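Local coordinates for protein Alpha/beta hydrolase (Streptomyces albidoflavus, PDB 6KSU) that probably catalyses the release and macrolactamization of non-ribosomal peptides through heterochiral coupling of their ends, as a cyclase related to penicillin-binding proteins, at residues A[65-70]-A[229-234]; A[130-135]-A[308-313]; A[263-268]-A[343-348]; A[381-386]-A[426-431]. One frame throughout, in Å; residues are numbered along the deposited sequence.

Interaction 1: residues A[65-70]-A[229-234]. With SO4 (sulfate ion), chain C.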
loop_
_atom_site.group_PDB
_atom_site.type_symbol
_atom_site.label_atom_id
_atom_site.label_comp_id
_atom_site.label_asym_id
_atom_site.label_seq_id
_atom_site.Cartn_x
_atom_site.Cartn_y
_atom_site.Cartn_z
ATOM N N ALA A 65 3.924 -19.243 -13.368
ATOM C CA ALA A 65 2.835 -18.937 -12.446
ATOM C C ALA A 65 2.921 -19.802 -11.205
ATOM O O ALA A 65 2.582 -19.358 -10.097
ATOM C CB ALA A 65 1.489 -19.148 -13.130
ATOM N N SER A 66 3.363 -21.047 -11.379
ATOM C CA SER A 66 3.595 -21.976 -10.286
ATOM C C SER A 66 4.830 -22.792 -10.643
ATOM O O SER A 66 5.049 -23.127 -11.813
ATOM C CB SER A 66 2.361 -22.876 -10.050
ATOM O OG SER A 66 2.604 -23.901 -9.097
ATOM N N VAL A 67 5.682 -23.043 -9.657
ATOM C CA VAL A 67 6.800 -23.927 -9.944
ATOM C C VAL A 67 6.329 -25.368 -9.924
ATOM O O VAL A 67 6.781 -26.171 -10.743
ATOM C CB VAL A 67 7.962 -23.701 -8.964
ATOM C CG1 VAL A 67 8.971 -24.848 -9.069
ATOM C CG2 VAL A 67 8.655 -22.408 -9.302
ATOM N N ARG A 68 5.411 -25.694 -9.002
ATOM C CA ARG A 68 4.818 -27.024 -8.917
ATOM C C ARG A 68 4.216 -27.430 -10.251
ATOM O O ARG A 68 4.684 -28.372 -10.905
ATOM C CB ARG A 68 3.745 -27.047 -7.835
ATOM C CG ARG A 68 4.123 -26.418 -6.552
ATOM C CD ARG A 68 3.039 -26.697 -5.527
ATOM N NE ARG A 68 3.593 -26.903 -4.193
ATOM C CZ ARG A 68 2.872 -26.921 -3.077
ATOM N NH1 ARG A 68 1.563 -26.735 -3.139
ATOM N NH2 ARG A 68 3.459 -27.129 -1.901
ATOM N N THR A 69 3.153 -26.736 -10.658
ATOM C CA THR A 69 2.676 -26.750 -12.038
ATOM C C THR A 69 3.863 -26.368 -12.904
ATOM O O THR A 69 4.820 -25.786 -12.405
ATOM C CB THR A 69 1.523 -25.740 -12.224
ATOM O OG1 THR A 69 0.521 -25.942 -11.219
ATOM C CG2 THR A 69 0.888 -25.882 -13.565
ATOM N N GLY A 70 3.851 -26.649 -14.181
ATOM C CA GLY A 70 4.862 -25.877 -14.858
ATOM C C GLY A 70 4.363 -24.584 -15.458
ATOM O O GLY A 70 5.071 -23.993 -16.280
ATOM N N GLU A 229 0.915 -18.330 -7.969
ATOM C CA GLU A 229 1.260 -18.631 -6.592
ATOM C C GLU A 229 2.524 -17.880 -6.176
ATOM O O GLU A 229 3.317 -17.416 -7.009
ATOM C CB GLU A 229 1.461 -20.134 -6.409
ATOM C CG GLU A 229 0.703 -20.986 -7.407
ATOM C CD GLU A 229 0.471 -22.389 -6.891
ATOM O OE1 GLU A 229 0.081 -23.273 -7.687
ATOM O OE2 GLU A 229 0.676 -22.606 -5.679
ATOM N N GLY A 230 2.680 -17.738 -4.848
ATOM C CA GLY A 230 3.866 -17.129 -4.278
ATOM C C GLY A 230 4.993 -18.138 -4.007
ATOM O O GLY A 230 4.770 -19.339 -3.843
ATOM N N HIS A 231 6.218 -17.616 -3.952
ATOM C CA HIS A 231 7.424 -18.422 -3.932
ATOM C C HIS A 231 8.467 -17.738 -3.064
ATOM O O HIS A 231 8.477 -16.513 -2.934
ATOM C CB HIS A 231 7.996 -18.648 -5.350
ATOM C CG HIS A 231 7.038 -19.310 -6.304
ATOM N ND1 HIS A 231 5.919 -18.675 -6.808
ATOM C CD2 HIS A 231 7.036 -20.554 -6.844
ATOM C CE1 HIS A 231 5.273 -19.498 -7.619
ATOM N NE2 HIS A 231 5.931 -20.644 -7.659
ATOM N N ALA A 232 9.332 -18.550 -2.455
ATOM C CA ALA A 232 10.429 -18.066 -1.625
ATOM C C ALA A 232 11.539 -19.106 -1.607
ATOM O O ALA A 232 11.269 -20.307 -1.541
ATOM C CB ALA A 232 9.981 -17.787 -0.189
ATOM N N LEU A 233 12.781 -18.639 -1.654
ATOM C CA LEU A 233 13.923 -19.546 -1.558
ATOM C C LEU A 233 13.986 -20.187 -0.179
ATOM O O LEU A 233 13.971 -19.499 0.842
ATOM C CB LEU A 233 15.223 -18.804 -1.849
ATOM C CG LEU A 233 15.949 -19.290 -3.092
ATOM C CD1 LEU A 233 17.272 -18.572 -3.238
ATOM C CD2 LEU A 233 16.139 -20.810 -3.035
ATOM N N ARG A 234 14.028 -21.504 -0.149
ATOM C CA ARG A 234 14.239 -22.232 1.088
ATOM C C ARG A 234 15.712 -22.589 1.261
ATOM O O ARG A 234 16.466 -22.688 0.292
ATOM C CB ARG A 234 13.380 -23.488 1.116
ATOM C CG ARG A 234 11.950 -23.177 1.452
ATOM C CD ARG A 234 11.203 -24.455 1.640
ATOM N NE ARG A 234 11.438 -25.331 0.502
ATOM C CZ ARG A 234 10.488 -25.707 -0.338
ATOM N NH1 ARG A 234 9.246 -25.289 -0.150
ATOM N NH2 ARG A 234 10.776 -26.500 -1.356
HETATM S S SO4 C . 6.299 -28.542 -2.620
HETATM O O1 SO4 C . 7.744 -28.734 -2.725
HETATM O O2 SO4 C . 5.959 -28.296 -1.222
HETATM O O3 SO4 C . 5.591 -29.733 -3.096
HETATM O O4 SO4 C . 5.901 -27.403 -3.440
#
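The backbones of Ala-65 and Glu-229 meet through one direct bond, Glu-229 N to Ala-65 O at 2.9 Å. Two side-chain bonds extend this join. The imidazole of His-231 reaches back edge-on, and its NE2 accepts from Val-67 N at 3.1 Å, the donor lying 11° out of the ring plane. Because ND1 is bonded to Asn-351 O, both ring nitrogens are engaged and the rotation of the ring is fixed, consistent with a neutral histidine protonated on ND1. Ser-66 OG, held anti to its own nitrogen (chi1 173°), gives a weak bond to Glu-229 OE1 at 3.0 Å and accepts from Thr-69 N at 3.3 Å. Apolar contact is slight: Val-67 CG2 lies 3.5 Å from His-231 CD2, and Ser-66 CB rests on Glu-229 CG. Further out, Arg-68 binds a sulfate ion, probably from the crystallisation liquor, with a weak bond from NH2 to sulfate O2 at 2.8 Å. The serine gives the 65-70 loop an ST motif, and histidine and glutamate clasp that loop to the start of a small two-stranded hairpin, 231-232 with 241-242, in the beta-lactamase-family domain.

Interaction 2: residues A[130-135]-A[308-313]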
loop_
_atom_site.group_PDB
_atom_site.type_symbol
_atom_site.label_atom_id
_atom_site.label_comp_id
_atom_site.label_asym_id
_atom_site.label_seq_id
_atom_site.Cartn_x
_atom_site.Cartn_y
_atom_site.Cartn_z
ATOM N N GLN A 130 -10.733 11.045 5.577
ATOM C CA GLN A 130 -9.637 10.657 6.453
ATOM C C GLN A 130 -9.279 9.190 6.290
ATOM O O GLN A 130 -8.108 8.830 6.414
ATOM C CB GLN A 130 -9.995 10.936 7.912
ATOM C CG GLN A 130 -10.241 12.411 8.222
ATOM C CD GLN A 130 -10.951 12.612 9.548
ATOM O OE1 GLN A 130 -11.633 11.714 10.039
ATOM N NE2 GLN A 130 -10.805 13.798 10.131
ATOM N N LEU A 131 -10.278 8.326 6.085
ATOM C CA LEU A 131 -9.984 6.914 5.873
ATOM C C LEU A 131 -9.115 6.730 4.631
ATOM O O LEU A 131 -8.045 6.114 4.697
ATOM C CB LEU A 131 -11.276 6.105 5.765
ATOM C CG LEU A 131 -12.142 5.947 7.025
ATOM C CD1 LEU A 131 -13.383 5.155 6.651
ATOM C CD2 LEU A 131 -11.416 5.251 8.133
ATOM N N LEU A 132 -9.522 7.335 3.518
ATOM C CA LEU A 132 -8.768 7.226 2.270
ATOM C C LEU A 132 -7.302 7.591 2.455
ATOM O O LEU A 132 -6.417 7.006 1.804
ATOM C CB LEU A 132 -9.386 8.145 1.198
ATOM C CG LEU A 132 -10.492 7.657 0.237
ATOM C CD1 LEU A 132 -10.089 6.422 -0.573
ATOM C CD2 LEU A 132 -11.785 7.374 0.902
ATOM N N SER A 133 -7.029 8.548 3.339
ATOM C CA SER A 133 -5.724 9.170 3.464
ATOM C C SER A 133 -4.952 8.642 4.655
ATOM O O SER A 133 -3.849 9.125 4.927
ATOM C CB SER A 133 -5.880 10.697 3.563
ATOM O OG SER A 133 -6.699 11.069 4.661
ATOM N N HIS A 134 -5.520 7.676 5.372
ATOM C CA HIS A 134 -4.900 7.111 6.565
ATOM C C HIS A 134 -4.715 8.172 7.653
ATOM O O HIS A 134 -3.744 8.154 8.414
ATOM C CB HIS A 134 -3.568 6.423 6.236
ATOM C CG HIS A 134 -3.695 5.307 5.245
ATOM N ND1 HIS A 134 -4.128 4.043 5.597
ATOM C CD2 HIS A 134 -3.463 5.265 3.912
ATOM C CE1 HIS A 134 -4.163 3.276 4.524
ATOM N NE2 HIS A 134 -3.754 3.992 3.490
ATOM N N THR A 135 -5.636 9.118 7.747
ATOM C CA THR A 135 -5.535 10.144 8.775
ATOM C C THR A 135 -6.707 10.063 9.737
ATOM O O THR A 135 -7.104 11.069 10.317
ATOM C CB THR A 135 -5.461 11.539 8.156
ATOM O OG1 THR A 135 -6.537 11.707 7.236
ATOM C CG2 THR A 135 -4.140 11.765 7.451
ATOM N N TRP A 308 0.526 11.599 1.076
ATOM C CA TRP A 308 -0.545 10.661 0.768
ATOM C C TRP A 308 -1.797 11.435 0.398
ATOM O O TRP A 308 -2.126 12.451 1.025
ATOM C CB TRP A 308 -0.858 9.731 1.935
ATOM C CG TRP A 308 -1.146 8.332 1.496
ATOM C CD1 TRP A 308 -2.328 7.839 1.025
ATOM C CD2 TRP A 308 -0.218 7.232 1.484
ATOM N NE1 TRP A 308 -2.191 6.499 0.718
ATOM C CE2 TRP A 308 -0.909 6.107 0.996
ATOM C CE3 TRP A 308 1.123 7.093 1.864
ATOM C CZ2 TRP A 308 -0.309 4.861 0.880
ATOM C CZ3 TRP A 308 1.721 5.860 1.738
ATOM C CH2 TRP A 308 1.008 4.758 1.243
ATOM N N GLY A 309 -2.498 10.938 -0.603
ATOM C CA GLY A 309 -3.755 11.529 -1.013
ATOM C C GLY A 309 -4.906 10.598 -0.697
ATOM O O GLY A 309 -4.971 10.036 0.394
ATOM N N LEU A 310 -5.824 10.408 -1.633
ATOM C CA LEU A 310 -6.920 9.461 -1.442
ATOM C C LEU A 310 -6.569 8.201 -2.233
ATOM O O LEU A 310 -6.847 8.100 -3.421
ATOM C CB LEU A 310 -8.246 10.069 -1.878
ATOM C CG LEU A 310 -8.495 11.507 -1.399
ATOM C CD1 LEU A 310 -9.833 12.051 -1.931
ATOM C CD2 LEU A 310 -8.446 11.593 0.123
ATOM N N GLY A 311 -5.932 7.244 -1.566
ATOM C CA GLY A 311 -5.582 5.983 -2.185
ATOM C C GLY A 311 -4.348 6.003 -3.056
ATOM O O GLY A 311 -4.039 4.982 -3.674
ATOM N N LEU A 312 -3.659 7.133 -3.155
ATOM C CA LEU A 312 -2.350 7.229 -3.782
ATOM C C LEU A 312 -1.370 7.883 -2.815
ATOM O O LEU A 312 -1.734 8.812 -2.090
ATOM C CB LEU A 312 -2.413 8.038 -5.057
ATOM C CG LEU A 312 -3.126 7.413 -6.263
ATOM C CD1 LEU A 312 -3.632 8.527 -7.152
ATOM C CD2 LEU A 312 -2.190 6.471 -7.033
ATOM N N MET A 313 -0.134 7.401 -2.811
ATOM C CA MET A 313 0.987 8.081 -2.179
ATOM C C MET A 313 1.798 8.842 -3.231
ATOM O O MET A 313 1.701 8.575 -4.432
ATOM C CB MET A 313 1.898 7.078 -1.442
ATOM C CG MET A 313 2.879 6.316 -2.363
ATOM S SD MET A 313 3.662 4.906 -1.557
ATOM C CE MET A 313 4.556 4.144 -2.901
HETATM O O HOH W 1 -3.818 3.971 0.518
#
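Leu-132 O has two partners: a weak bond from Gly-311 N at 3.4 Å and a hydrogen bond with the hydroxyl of Tyr-179. One residue on, Ser-133 CA makes a C-H...O contact with Gly-309 O at 3.3 Å, so backbone atoms add a weak link between the end of the short helix and the 308-313 loop. Among the apolar groups, Leu-132 CB touches Leu-310 CD2 at 3.7 Å, and helix 85-98 closes over both leucines. The aromatic pair is T-shaped. The imidazole edge of His-134 faces the five-membered ring of Trp-308 with the planes at 88°, and its CD2 comes 3.7 Å from Trp-308 NE1, while Met-313 CB packs on the other indole face. His-134 CG, beside the backbone N (chi1 -59°), turns that CD2 edge to the indole. A water ties the same two rings, accepting from Trp-308 NE1 at 3.0 Å and lying 3.0 Å from His-134 NE2, in the imidazole plane. What presents the histidine is a Schellman ending to helix 128-132: His-134 has positive phi, and Thr-135 N reaches Gln-130 O at 2.8 Å while His-134 N bonds to Leu-131 O. His-134 also stacks on Tyr-174, and Trp-308 touches residues of a probable SxxK motif, so this buried pair seems to line an active site of the penicillin-binding-protein type.

Interaction 3: residues A[263-268]-A[343-348]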
loop_
_atom_site.group_PDB
_atom_site.type_symbol
_atom_site.label_atom_id
_atom_site.label_comp_id
_atom_site.label_asym_id
_atom_site.label_seq_id
_atom_site.Cartn_x
_atom_site.Cartn_y
_atom_site.Cartn_z
ATOM N N ASP A 263 -3.902 -4.842 -15.855
ATOM C CA ASP A 263 -5.096 -4.362 -15.153
ATOM C C ASP A 263 -4.802 -3.076 -14.365
ATOM O O ASP A 263 -5.571 -2.110 -14.428
ATOM C CB ASP A 263 -5.648 -5.460 -14.212
ATOM C CG ASP A 263 -6.160 -6.698 -14.961
ATOM O OD1 ASP A 263 -6.425 -6.595 -16.186
ATOM O OD2 ASP A 263 -6.304 -7.781 -14.337
ATOM N N LEU A 264 -3.675 -3.045 -13.630
ATOM C CA LEU A 264 -3.349 -1.885 -12.809
ATOM C C LEU A 264 -3.054 -0.667 -13.662
ATOM O O LEU A 264 -3.407 0.460 -13.286
ATOM C CB LEU A 264 -2.148 -2.171 -11.908
ATOM C CG LEU A 264 -2.283 -3.148 -10.745
ATOM C CD1 LEU A 264 -0.922 -3.283 -10.043
ATOM C CD2 LEU A 264 -3.337 -2.699 -9.742
ATOM N N VAL A 265 -2.363 -0.862 -14.786
ATOM C CA VAL A 265 -2.129 0.250 -15.708
ATOM C C VAL A 265 -3.461 0.756 -16.267
ATOM O O VAL A 265 -3.684 1.966 -16.394
ATOM C CB VAL A 265 -1.153 -0.181 -16.822
ATOM C CG1 VAL A 265 -1.067 0.857 -17.921
ATOM C CG2 VAL A 265 0.243 -0.444 -16.233
ATOM N N THR A 266 -4.384 -0.158 -16.557
ATOM C CA THR A 266 -5.676 0.252 -17.091
ATOM C C THR A 266 -6.416 1.132 -16.090
ATOM O O THR A 266 -6.919 2.201 -16.443
ATOM C CB THR A 266 -6.491 -0.986 -17.451
ATOM O OG1 THR A 266 -5.785 -1.744 -18.461
ATOM C CG2 THR A 266 -7.894 -0.602 -17.930
ATOM N N ALA A 267 -6.450 0.717 -14.814
ATOM C CA ALA A 267 -7.100 1.517 -13.776
ATOM C C ALA A 267 -6.420 2.869 -13.579
ATOM O O ALA A 267 -7.050 3.816 -13.106
ATOM C CB ALA A 267 -7.130 0.744 -12.455
ATOM N N ALA A 268 -5.144 2.981 -13.934
ATOM C CA ALA A 268 -4.441 4.256 -13.889
ATOM C C ALA A 268 -4.773 5.160 -15.070
ATOM O O ALA A 268 -4.507 6.368 -14.997
ATOM C CB ALA A 268 -2.926 4.013 -13.838
ATOM N N SER A 343 1.645 11.422 -18.772
ATOM C CA SER A 343 0.748 10.355 -19.220
ATOM C C SER A 343 1.470 9.008 -19.209
ATOM O O SER A 343 1.506 8.277 -20.210
ATOM C CB SER A 343 0.171 10.664 -20.601
ATOM O OG SER A 343 -0.577 11.868 -20.592
ATOM N N LEU A 344 2.075 8.694 -18.057
ATOM C CA LEU A 344 2.888 7.496 -17.929
ATOM C C LEU A 344 2.427 6.688 -16.724
ATOM O O LEU A 344 2.271 7.233 -15.624
ATOM C CB LEU A 344 4.361 7.868 -17.804
ATOM C CG LEU A 344 5.441 6.795 -17.884
ATOM C CD1 LEU A 344 6.737 7.550 -17.945
ATOM C CD2 LEU A 344 5.478 5.764 -16.742
ATOM N N ALA A 345 2.230 5.388 -16.931
ATOM C CA ALA A 345 1.898 4.461 -15.862
ATOM C C ALA A 345 2.623 3.149 -16.108
ATOM O O ALA A 345 2.739 2.692 -17.249
ATOM C CB ALA A 345 0.393 4.215 -15.769
ATOM N N LEU A 346 3.114 2.553 -15.029
ATOM C CA LEU A 346 3.789 1.273 -15.113
ATOM C C LEU A 346 3.487 0.488 -13.851
ATOM O O LEU A 346 3.375 1.048 -12.756
ATOM C CB LEU A 346 5.299 1.423 -15.307
ATOM C CG LEU A 346 6.252 2.037 -14.277
ATOM C CD1 LEU A 346 6.601 1.080 -13.215
ATOM C CD2 LEU A 346 7.529 2.368 -14.997
ATOM N N ALA A 347 3.328 -0.801 -14.017
ATOM C CA ALA A 347 2.959 -1.685 -12.932
ATOM C C ALA A 347 3.842 -2.902 -13.028
ATOM O O ALA A 347 4.205 -3.327 -14.129
ATOM C CB ALA A 347 1.494 -2.100 -12.996
ATOM N N LEU A 348 4.210 -3.440 -11.872
ATOM C CA LEU A 348 5.040 -4.632 -11.818
ATOM C C LEU A 348 4.364 -5.608 -10.879
ATOM O O LEU A 348 3.980 -5.221 -9.766
ATOM C CB LEU A 348 6.458 -4.288 -11.336
ATOM C CG LEU A 348 7.420 -5.441 -11.110
ATOM C CD1 LEU A 348 7.799 -6.042 -12.422
ATOM C CD2 LEU A 348 8.641 -5.002 -10.314
#
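Val-265 of helix 261-268 lies against Ala-345 and Ala-347 of strand 344-350, a helix-on-sheet contact in the large antiparallel sheet of the beta-lactamase-like fold. From its CB two methyls branch toward different strand residues. CG1, anti to the backbone nitrogen (chi1 170°), leads toward Ala-345 and stops 4.2 Å from that residue's CB. CG2, beside the nitrogen, drops over the peptide between Leu-346 and Ala-347, reaching Ala-347 N and Ala-347 CB, each at 3.8 Å. The valine thus sits over one face of the strand, between the methyls of Ala-345 and Ala-347, and it also touches Ser-50 and Tyr-52 of the adjoining strand 46-53. With only methyl groups rising from the strand on this side, the two axes approach to 7.4 Å, running roughly antiparallel at 153°. Leu-346 and Leu-348 point to the other face of the sheet, where helix 355-365 covers them through Trp-359. On the helix, Leu-264 and Ala-268 flank the valine contact, and Leu-264 and Ala-267 reach helix 85-98 behind, so helix 261-268 is wedged between that helix and the sheet. Side chain to side chain, the contacts are all apolar. Leu-264 leans on Ala-347 by its stem and one branch, CB at 3.8 Å and CD1 at 4.0 Å from Ala-347 CB; one turn on, Ala-268 CB meets Ala-345 CB at 3.8 Å, methyl against methyl.

Interaction 4: residues A[381-386]-A[426-431]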
loop_
_atom_site.group_PDB
_atom_site.type_symbol
_atom_site.label_atom_id
_atom_site.label_comp_id
_atom_site.label_asym_id
_atom_site.label_seq_id
_atom_site.Cartn_x
_atom_site.Cartn_y
_atom_site.Cartn_z
ATOM N N PRO A 381 20.068 11.788 9.516
ATOM C CA PRO A 381 20.234 13.016 10.315
ATOM C C PRO A 381 21.634 13.601 10.185
ATOM O O PRO A 381 22.633 12.885 10.305
ATOM C CB PRO A 381 19.960 12.545 11.749
ATOM C CG PRO A 381 19.327 11.190 11.614
ATOM C CD PRO A 381 19.868 10.598 10.359
ATOM N N ASP A 382 21.696 14.920 9.957
ATOM C CA ASP A 382 22.979 15.617 9.870
ATOM C C ASP A 382 23.664 15.678 11.225
ATOM O O ASP A 382 24.882 15.488 11.329
ATOM C CB ASP A 382 22.795 17.055 9.371
ATOM C CG ASP A 382 21.941 17.156 8.131
ATOM O OD1 ASP A 382 21.813 18.286 7.610
ATOM O OD2 ASP A 382 21.394 16.130 7.680
ATOM N N SER A 383 22.888 15.944 12.271
ATOM C CA SER A 383 23.373 16.420 13.551
ATOM C C SER A 383 23.853 15.272 14.433
ATOM O O SER A 383 23.646 14.090 14.146
ATOM C CB SER A 383 22.265 17.188 14.263
ATOM O OG SER A 383 21.162 16.331 14.510
ATOM N N ALA A 384 24.506 15.652 15.532
ATOM C CA ALA A 384 24.952 14.758 16.581
ATOM C C ALA A 384 23.772 14.362 17.465
ATOM O O ALA A 384 22.789 15.097 17.556
ATOM C CB ALA A 384 26.028 15.435 17.422
ATOM N N PRO A 385 23.838 13.200 18.110
ATOM C CA PRO A 385 22.726 12.769 18.967
ATOM C C PRO A 385 22.469 13.769 20.082
ATOM O O PRO A 385 23.399 14.315 20.675
ATOM C CB PRO A 385 23.205 11.429 19.532
ATOM C CG PRO A 385 24.284 10.979 18.618
ATOM C CD PRO A 385 24.928 12.213 18.084
ATOM N N LEU A 386 21.191 14.006 20.366
ATOM C CA LEU A 386 20.836 14.882 21.464
ATOM C C LEU A 386 21.028 14.173 22.802
ATOM O O LEU A 386 21.179 12.949 22.879
ATOM C CB LEU A 386 19.389 15.354 21.351
ATOM C CG LEU A 386 18.925 15.887 20.008
ATOM C CD1 LEU A 386 17.418 16.000 20.009
ATOM C CD2 LEU A 386 19.602 17.212 19.711
ATOM N N SER A 426 19.061 6.636 19.446
ATOM C CA SER A 426 19.705 7.934 19.312
ATOM C C SER A 426 18.649 8.965 18.972
ATOM O O SER A 426 17.915 8.802 17.989
ATOM C CB SER A 426 20.774 7.938 18.227
ATOM O OG SER A 426 21.871 7.169 18.614
ATOM N N LEU A 427 18.570 10.014 19.789
ATOM C CA LEU A 427 17.652 11.121 19.552
ATOM C C LEU A 427 18.363 12.198 18.749
ATOM O O LEU A 427 19.511 12.543 19.049
ATOM C CB LEU A 427 17.152 11.693 20.875
ATOM C CG LEU A 427 16.198 10.812 21.682
ATOM C CD1 LEU A 427 15.618 11.595 22.823
ATOM C CD2 LEU A 427 15.093 10.255 20.786
ATOM N N HIS A 428 17.684 12.722 17.730
ATOM C CA HIS A 428 18.271 13.674 16.793
ATOM C C HIS A 428 17.363 14.888 16.669
ATOM O O HIS A 428 16.264 14.928 17.228
ATOM C CB HIS A 428 18.504 13.030 15.418
ATOM C CG HIS A 428 19.748 12.206 15.351
ATOM N ND1 HIS A 428 19.744 10.839 15.529
ATOM C CD2 HIS A 428 21.043 12.557 15.170
ATOM C CE1 HIS A 428 20.978 10.380 15.436
ATOM N NE2 HIS A 428 21.788 11.404 15.231
ATOM N N GLU A 429 17.827 15.877 15.908
ATOM C CA GLU A 429 17.077 17.113 15.739
ATOM C C GLU A 429 15.841 16.883 14.873
ATOM O O GLU A 429 15.721 15.877 14.165
ATOM C CB GLU A 429 17.969 18.198 15.134
ATOM C CG GLU A 429 18.878 18.877 16.185
ATOM C CD GLU A 429 19.757 19.983 15.612
ATOM O OE1 GLU A 429 19.205 20.994 15.118
ATOM O OE2 GLU A 429 21.001 19.852 15.673
ATOM N N ASP A 430 14.910 17.835 14.945
ATOM C CA ASP A 430 13.616 17.747 14.269
ATOM C C ASP A 430 12.801 16.549 14.758
ATOM O O ASP A 430 11.931 16.039 14.036
ATOM C CB ASP A 430 13.776 17.704 12.745
ATOM C CG ASP A 430 14.424 18.966 12.189
ATOM O OD1 ASP A 430 14.100 20.079 12.676
ATOM O OD2 ASP A 430 15.267 18.842 11.268
ATOM N N ASP A 431 13.067 16.111 15.994
ATOM C CA ASP A 431 12.387 14.980 16.632
ATOM C C ASP A 431 12.626 13.667 15.876
ATOM O O ASP A 431 11.825 12.736 15.966
ATOM C CB ASP A 431 10.873 15.236 16.789
ATOM C CG ASP A 431 10.518 16.109 18.020
ATOM O OD1 ASP A 431 9.415 16.702 18.027
ATOM O OD2 ASP A 431 11.319 16.208 18.977
HETATM O O HOH W 2 20.282 10.356 21.906
#
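The hairpin end of barrel strand 420-427 receives the incoming 381-386 segment, which lies along it with Leu-386 beside Leu-427 and Pro-385 beside His-428. Leu-386 N donates to Leu-427 O at 2.6 Å, a nearly straight bond (165° at the hydrogen) with the donor tilted from the carbonyl plane. Pro-385 CA approaches the same oxygen at 3.2 Å in a C-H...O contact. A water completes the pairing in place of a second direct bond: it donates to Leu-386 O at 2.9 Å and accepts from Leu-427 N at 2.7 Å. The imidazole of His-428 lies between Pro-381, in close contact with one face, and the more distant CA of Pro-385 over the other. In a CH-pi contact, Pro-381 CB sits 3.8 Å from the ring centroid, 24° off its normal. At the rim, Ser-383 O comes 3.2 Å from His-428 CD2, near the ring plane. Outside the ring, Leu-386 CD2 crosses the aliphatic part of Glu-429 at CG, 4.0 Å away, and Ser-383 CB touches the carboxylate of the same glutamate. Leu-386 CG lies anti to the carbonyl carbon (chi1 -48°), which carries CD1 to His-428 O. Asp-430 and Asp-431 both have left-handed backbone angles, and Asp-431 pairs with Arg-451. This surface contact lays the chain ahead of strand 394-398 along the turn between strands 420-427 and 432-437 of the C-terminal eight-stranded antiparallel barrel.

Interactions 1, 2 and 3 belong to the beta-lactamase-like part of the chain, whereas interaction 4 lies on the separate C-terminal barrel, its centre about 29 Å from that of interaction 2. Interactions 2 and 3 are the closest pair, with nearest atoms about 7 Å apart, and both pack on helix 85-98, whose start carries the probable SxxK motif. Interaction 2 is the one whose tryptophan touches that motif; interaction 3 joins helix 261-268 to the sheet. Interaction 1 is more distant, its centre about 25 Å from that of interaction 3 and about 34 Å from that of interaction 2. Along the chain, interaction 2 alternates with both 1 and 3.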